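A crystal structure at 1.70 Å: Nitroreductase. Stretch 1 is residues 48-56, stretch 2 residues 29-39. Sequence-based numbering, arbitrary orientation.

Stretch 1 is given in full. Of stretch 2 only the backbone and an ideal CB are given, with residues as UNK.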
# COMPACT_ATOMS: atom_id res chain seq x y z
N THR A 48 -7.04 -8.36 -9.49
CA THR A 48 -8.13 -9.19 -9.01
C THR A 48 -8.97 -8.45 -7.95
O THR A 48 -10.00 -8.95 -7.51
CB THR A 48 -7.60 -10.53 -8.44
OG1 THR A 48 -6.47 -10.25 -7.60
CG2 THR A 48 -7.18 -11.44 -9.56
N TRP A 49 -8.51 -7.28 -7.54
CA TRP A 49 -9.20 -6.46 -6.54
C TRP A 49 -10.59 -6.03 -7.01
O TRP A 49 -10.92 -6.05 -8.21
CB TRP A 49 -8.39 -5.20 -6.19
CG TRP A 49 -7.75 -4.46 -7.36
CD1 TRP A 49 -8.26 -4.24 -8.62
CD2 TRP A 49 -6.46 -3.86 -7.37
NE1 TRP A 49 -7.38 -3.56 -9.38
CE2 TRP A 49 -6.26 -3.31 -8.64
CE3 TRP A 49 -5.45 -3.72 -6.41
CZ2 TRP A 49 -5.08 -2.66 -8.98
CZ3 TRP A 49 -4.30 -3.06 -6.75
CH2 TRP A 49 -4.13 -2.54 -8.02
N HIS A 50 -11.41 -5.63 -6.05
CA HIS A 50 -12.66 -4.95 -6.33
C HIS A 50 -12.79 -3.77 -5.38
O HIS A 50 -12.37 -3.86 -4.23
CB HIS A 50 -13.87 -5.86 -6.13
CG HIS A 50 -15.07 -5.44 -6.93
ND1 HIS A 50 -15.23 -5.75 -8.26
CD2 HIS A 50 -16.15 -4.70 -6.59
CE1 HIS A 50 -16.35 -5.22 -8.71
NE2 HIS A 50 -16.93 -4.56 -7.71
N PHE A 51 -13.39 -2.71 -5.89
CA PHE A 51 -13.61 -1.48 -5.17
C PHE A 51 -15.11 -1.21 -5.14
O PHE A 51 -15.69 -0.90 -6.16
CB PHE A 51 -12.90 -0.32 -5.89
CG PHE A 51 -11.46 -0.61 -6.29
CD1 PHE A 51 -10.51 -0.87 -5.35
CD2 PHE A 51 -11.08 -0.64 -7.63
CE1 PHE A 51 -9.19 -1.11 -5.72
CE2 PHE A 51 -9.75 -0.89 -8.01
CZ PHE A 51 -8.81 -1.15 -7.03
N THR A 52 -15.73 -1.37 -3.96
CA THR A 52 -17.17 -1.20 -3.80
C THR A 52 -17.40 0.10 -3.03
O THR A 52 -17.20 0.17 -1.82
CB THR A 52 -17.81 -2.42 -3.07
OG1 THR A 52 -17.43 -3.61 -3.76
CG2 THR A 52 -19.33 -2.31 -3.09
N ALA A 53 -17.75 1.15 -3.77
CA ALA A 53 -17.96 2.46 -3.20
C ALA A 53 -19.39 2.58 -2.71
O ALA A 53 -20.32 2.60 -3.51
CB ALA A 53 -17.63 3.57 -4.20
N VAL A 54 -19.58 2.63 -1.40
CA VAL A 54 -20.90 2.72 -0.82
C VAL A 54 -21.15 4.16 -0.38
O VAL A 54 -20.49 4.67 0.51
CB VAL A 54 -21.06 1.79 0.39
CG1 VAL A 54 -22.52 1.85 0.96
CG2 VAL A 54 -20.70 0.36 -0.00
N CYS A 55 -22.13 4.80 -1.04
CA CYS A 55 -22.43 6.21 -0.86
C CYS A 55 -23.77 6.45 -0.18
O CYS A 55 -24.23 7.56 -0.12
CB CYS A 55 -22.44 6.86 -2.22
SG CYS A 55 -20.90 6.68 -3.10
N ASN A 56 -24.37 5.40 0.35
CA ASN A 56 -25.73 5.49 0.84
C ASN A 56 -25.69 5.40 2.37
O ASN A 56 -25.24 4.41 2.93
CB ASN A 56 -26.51 4.32 0.23
CG ASN A 56 -27.97 4.36 0.54
OD1 ASN A 56 -28.37 4.29 1.69
ND2 ASN A 56 -28.79 4.49 -0.49
N UNK A 29 -15.29 13.66 -8.47
CA UNK A 29 -14.20 13.41 -7.52
C UNK A 29 -14.16 11.95 -7.11
O UNK A 29 -13.09 11.36 -7.06
CB UNK A 29 -14.35 14.30 -6.28
N UNK A 30 -15.31 11.36 -6.85
CA UNK A 30 -15.34 9.95 -6.47
C UNK A 30 -14.76 9.15 -7.61
O UNK A 30 -13.89 8.33 -7.38
CB UNK A 30 -16.76 9.48 -6.13
N UNK A 31 -15.17 9.42 -8.86
CA UNK A 31 -14.63 8.66 -10.00
C UNK A 31 -13.10 8.80 -10.16
O UNK A 31 -12.41 7.83 -10.42
CB UNK A 31 -15.32 9.12 -11.29
N UNK A 32 -12.60 10.01 -9.95
CA UNK A 32 -11.16 10.29 -10.03
C UNK A 32 -10.40 9.53 -8.95
O UNK A 32 -9.30 9.02 -9.20
CB UNK A 32 -10.90 11.79 -9.90
N UNK A 33 -10.98 9.48 -7.75
CA UNK A 33 -10.36 8.77 -6.62
C UNK A 33 -10.35 7.25 -6.87
O UNK A 33 -9.35 6.58 -6.67
CB UNK A 33 -11.10 9.09 -5.32
N UNK A 34 -11.47 6.72 -7.36
CA UNK A 34 -11.52 5.30 -7.64
C UNK A 34 -10.59 4.91 -8.77
O UNK A 34 -9.98 3.85 -8.74
CB UNK A 34 -12.95 4.88 -7.98
N UNK A 35 -10.49 5.77 -9.78
CA UNK A 35 -9.61 5.51 -10.90
C UNK A 35 -8.16 5.48 -10.40
O UNK A 35 -7.35 4.69 -10.85
CB UNK A 35 -9.80 6.56 -11.99
N UNK A 36 -7.85 6.34 -9.44
CA UNK A 36 -6.49 6.41 -8.89
C UNK A 36 -6.14 5.07 -8.23
O UNK A 36 -5.05 4.57 -8.46
CB UNK A 36 -6.37 7.56 -7.88
N UNK A 37 -7.08 4.51 -7.44
CA UNK A 37 -6.93 3.16 -6.89
C UNK A 37 -6.71 2.10 -7.97
O UNK A 37 -5.84 1.22 -7.83
CB UNK A 37 -8.17 2.80 -6.07
N UNK A 38 -7.53 2.15 -9.03
CA UNK A 38 -7.42 1.23 -10.16
C UNK A 38 -6.07 1.20 -10.86
O UNK A 38 -5.66 0.16 -11.41
CB UNK A 38 -8.49 1.58 -11.19
N UNK A 39 -5.39 2.35 -10.85
CA UNK A 39 -4.05 2.52 -11.42
C UNK A 39 -2.87 2.11 -10.53
O UNK A 39 -1.69 2.15 -10.96
CB UNK A 39 -3.87 3.99 -11.80

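The helix of stretch 2 runs nearly antiparallel to strand 50-54, at 163° between directions and 9.9 Å between axes at closest approach. Alternate residues of stretch 1, Trp49, Phe51, Ala53 and Cys55, turn their side chains toward it and offer a largely apolar, uncharged strip, with Trp49 NE1 as a donor at one end.

Position 29 has nothing of stretch 1 near its CB, so the contact hardly restricts it. It is Asp29, whose backbone O accepts from the N of position 33.

Position 30 points its CB toward the strand, yet nothing lies within 5.5 Å of that atom. The gap, bordered by the Ala53 methyl and the Cys55 sulfur, calls for reach: Leu, Met or Ile would suit. Leu30 (chi1 t, chi2 p) spans it, its CD2 3.7 Å from Cys55 SG and 4.3 Å from Ala53 CB.

Positions 31, 32 and 33 are out of reach, and stretch 1 permits many residues there. They are Asn31, Ala32 and Ile33, none of which touches the strand.

Position 34 is in register with Phe51, their CA atoms 7.5 Å apart. Its CB points sideways, so a suitable side chain must be long enough to bend back over the strand; Leu or Met would do, since a methyl alone would not reach stretch 1. Leu34 (m, t) is branched and its end comes nearer: CD1 lies 4.1 Å from Ala53 CB, and CD2 lies 4.2 Å from Phe51 CB.

Positions 35 and 36 make no demand: the first points away and the second is out of reach. They hold Glu35 and Ala36.

Position 37 lies close to Phe51: an ideal CB would sit 4.1 Å from Phe51 CE1, in contact but not in clash. Phi/psi of -57/-46 is ordinary helix and does not require glycine. Gly or Ala would suit it, and the view does not settle whether something larger could turn aside. The residue is Gly37, whose bare backbone packs against both aromatics: its O is 3.9 Å from Phe51 CZ and lies over one face of the Trp49 ring, 4.1 Å from CZ2.

Position 38 points away overall, but its ideal CB is 4.2 Å from Phe51 CE2, so a small residue such as Ala or Ser is the simple choice. Ala38 sets its CA 3.8 Å from Phe51 CE2. Its O accepts from water 1 at 2.8 Å, and the water O accepts from Trp49 NE1 at 2.9 Å; no direct hydrogen bond joins the stretches.

Position 39, past the helix, points away, so stretch 1 does not limit size; Tyr39 keeps its side chain at least 7.4 Å away.

Stretch 2, residues 29-39: DLNAILEAGAY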
# COMPACT_ATOMS: atom_id res chain seq x y z
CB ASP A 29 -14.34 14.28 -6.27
CG ASP A 29 -14.07 15.76 -6.56
OD1 ASP A 29 -13.49 16.08 -7.61
OD2 ASP A 29 -14.43 16.60 -5.72
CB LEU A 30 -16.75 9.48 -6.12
CG LEU A 30 -16.84 8.00 -5.83
CD1 LEU A 30 -15.92 7.64 -4.64
CD2 LEU A 30 -18.28 7.60 -5.58
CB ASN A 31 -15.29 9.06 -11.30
CG ASN A 31 -16.73 8.57 -11.40
OD1 ASN A 31 -17.06 7.50 -10.91
ND2 ASN A 31 -17.56 9.33 -12.10
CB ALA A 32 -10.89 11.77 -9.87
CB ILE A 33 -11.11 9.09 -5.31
CG1 ILE A 33 -10.85 10.53 -4.87
CG2 ILE A 33 -10.72 8.15 -4.19
CD1 ILE A 33 -11.83 11.06 -3.80
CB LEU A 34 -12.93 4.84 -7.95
CG LEU A 34 -13.90 4.96 -6.78
CD1 LEU A 34 -15.35 4.90 -7.34
CD2 LEU A 34 -13.64 3.86 -5.71
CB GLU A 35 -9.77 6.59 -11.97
CG GLU A 35 -8.80 6.44 -13.16
CD GLU A 35 -8.98 7.55 -14.18
OE1 GLU A 35 -9.00 8.74 -13.80
OE2 GLU A 35 -9.09 7.24 -15.37
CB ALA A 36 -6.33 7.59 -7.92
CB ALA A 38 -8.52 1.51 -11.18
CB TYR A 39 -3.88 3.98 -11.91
CG TYR A 39 -4.35 4.19 -13.32
CD1 TYR A 39 -5.70 4.39 -13.61
CD2 TYR A 39 -3.45 4.17 -14.38
CE1 TYR A 39 -6.13 4.56 -14.92
CE2 TYR A 39 -3.87 4.32 -15.68
CZ TYR A 39 -5.21 4.51 -15.95
OH TYR A 39 -5.63 4.70 -17.24
O HOH W 1 -7.16 -2.11 -11.89
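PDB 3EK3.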